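Local coordinates for enoyl-CoA hydratase/isomerase (Mycobacterium abscessus, PDB 3QXZ), which probably acts as an enoyl-CoA hydratase or isomerase of the crotonase family, adding water to, or shifting the double bond of, fatty enoyl-CoA thioesters, at residues Arg152-Gly155 / Thr156-Ala160. Numbering follows the deposited sequence.
Sequences RLVG and TAVAA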
ATOM      1  N   ARG A 152      -2.576   0.426   5.143  1.00  6.40           N
ATOM      2  CA  ARG A 152      -1.172   0.823   4.940  1.00  6.33           C
ATOM      3  C   ARG A 152      -0.260  -0.390   4.785  1.00  6.80           C
ATOM      4  O   ARG A 152       0.927  -0.214   4.481  1.00  7.88           O
ATOM      5  CB  ARG A 152      -0.713   1.715   6.083  1.00  6.89           C
ATOM      6  CG  ARG A 152      -1.191   3.137   5.918  1.00  6.98           C
ATOM      7  CD  ARG A 152      -0.969   4.005   7.187  1.00  7.86           C
ATOM      8  NE  ARG A 152      -1.410   5.374   6.941  1.00  8.50           N
ATOM      9  CZ  ARG A 152      -2.677   5.752   6.877  1.00  8.41           C
ATOM     10  NH1 ARG A 152      -3.660   4.891   7.139  1.00  7.64           N
ATOM     11  NH2 ARG A 152      -2.989   6.986   6.549  1.00  8.99           N
ATOM     12  N   LEU A 153      -0.789  -1.599   4.960  1.00  6.17           N
ATOM     13  CA  LEU A 153      -0.060  -2.839   4.700  1.00  5.86           C
ATOM     14  C   LEU A 153      -0.509  -3.477   3.388  1.00  6.16           C
ATOM     15  O   LEU A 153       0.318  -3.899   2.589  1.00  6.96           O
ATOM     16  CB  LEU A 153      -0.306  -3.828   5.847  1.00  6.71           C
ATOM     17  CG  LEU A 153       0.256  -3.393   7.193  1.00  5.99           C
ATOM     18  CD1 LEU A 153      -0.320  -4.206   8.330  1.00  7.17           C
ATOM     19  CD2 LEU A 153       1.796  -3.517   7.117  1.00  7.31           C
ATOM     20  N   VAL A 154      -1.821  -3.606   3.199  1.00  6.25           N
ATOM     21  CA  VAL A 154      -2.382  -4.519   2.202  1.00  6.00           C
ATOM     22  C   VAL A 154      -3.235  -3.819   1.155  1.00  5.83           C
ATOM     23  O   VAL A 154      -3.728  -4.486   0.233  1.00  6.92           O
ATOM     24  CB  VAL A 154      -3.228  -5.646   2.859  1.00  6.54           C
ATOM     25  CG1 VAL A 154      -2.368  -6.492   3.788  1.00  6.61           C
ATOM     26  CG2 VAL A 154      -4.462  -5.079   3.599  1.00  6.55           C
ATOM     27  N   GLY A 155      -3.387  -2.500   1.251  1.00  5.68           N
ATOM     28  CA  GLY A 155      -4.260  -1.769   0.338  1.00  6.42           C
ATOM     29  C   GLY A 155      -5.713  -1.851   0.754  1.00  5.77           C
ATOM     30  O   GLY A 155      -6.100  -2.643   1.623  1.00  6.66           O
ATOM     31  N   THR A 156      -6.558  -1.051   0.120  1.00  6.20           N
ATOM     32  CA  THR A 156      -7.909  -0.903   0.653  0.50  6.73           C
ATOM     33  C   THR A 156      -8.811  -2.108   0.449  1.00  6.98           C
ATOM     34  O   THR A 156      -9.704  -2.331   1.273  1.00  7.31           O
ATOM     35  CB  THR A 156      -8.638   0.323   0.098  0.50  6.88           C
ATOM     36  OG1 THR A 156      -8.763   0.209  -1.320  0.50  8.67           O
ATOM     37  CG2 THR A 156      -7.929   1.612   0.492  0.50  7.84           C
ATOM     38  N   ALA A 157      -8.592  -2.877  -0.612  1.00  6.57           N
ATOM     39  CA  ALA A 157      -9.489  -4.006  -0.903  1.00  6.29           C
ATOM     40  C   ALA A 157      -9.278  -5.171   0.031  1.00  6.53           C
ATOM     41  O   ALA A 157     -10.251  -5.729   0.578  1.00  6.70           O
ATOM     42  CB  ALA A 157      -9.344  -4.452  -2.367  1.00  7.67           C
ATOM     43  N   VAL A 158      -8.024  -5.563   0.218  1.00  6.64           N
ATOM     44  CA  VAL A 158      -7.731  -6.616   1.196  1.00  6.73           C
ATOM     45  C   VAL A 158      -8.164  -6.143   2.586  1.00  5.82           C
ATOM     46  O   VAL A 158      -8.740  -6.916   3.361  1.00  7.00           O
ATOM     47  CB  VAL A 158      -6.261  -7.082   1.147  1.00  6.26           C
ATOM     48  CG1 VAL A 158      -6.002  -8.141   2.218  1.00  7.99           C
ATOM     49  CG2 VAL A 158      -5.934  -7.685  -0.243  1.00  8.84           C
ATOM     50  N   ALA A 159      -7.911  -4.868   2.913  1.00  5.51           N
ATOM     51  CA  ALA A 159      -8.347  -4.349   4.208  1.00  6.17           C
ATOM     52  C   ALA A 159      -9.861  -4.422   4.354  1.00  6.59           C
ATOM     53  O   ALA A 159     -10.355  -4.889   5.388  1.00  6.87           O
ATOM     54  CB  ALA A 159      -7.858  -2.928   4.409  1.00  6.47           C
ATOM     55  N   ALA A 160     -10.602  -3.995   3.333  1.00  6.55           N
ATOM     56  CA  ALA A 160     -12.065  -4.030   3.418  1.00  6.47           C
ATOM     57  C   ALA A 160     -12.554  -5.463   3.593  1.00  7.25           C
ATOM     58  O   ALA A 160     -13.484  -5.717   4.373  1.00  7.38           O
ATOM     59  CB  ALA A 160     -12.673  -3.382   2.171  1.00  7.62           C
TER
HETATM   60  O   HOH W   1      -5.997  -4.207  -1.432  1.00  4.51           O
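Val154 lays its CG2 methyl against the next helical turn, 3.6 Å from Val158 CB and 3.5 Å from Ala159 N. The two valine side chains cross at about a right angle. With CG1 anti to its own backbone N, Val158 turns that methyl back to Val154, CG1 lying 3.8 Å from Val154 CB. Ala159 CB closes the small apolar patch at 4.1 Å from Val154 CG2. Gly155 joins Val154 to the new turn and, at phi 81° and psi 170°, leaves the helical conformation. The chain is kinked here, within helix 151-165 of the crotonase fold: the N atoms of Thr156 and Ala157 make no bond to the preceding turn. Regular bonding resumes with Ala159 N, which donates to Gly155 O at 3.1 Å with an N-H...O angle of 157°. One position earlier a water stands in for the direct bond, donating to Val154 O at 2.8 Å and accepting from Val158 N at 2.9 Å. Thr177 of helix 171-177 packs on both valines, while at the subunit interface Ala157 O accepts a hydrogen bond from Asn181 ND2 of a second subunit.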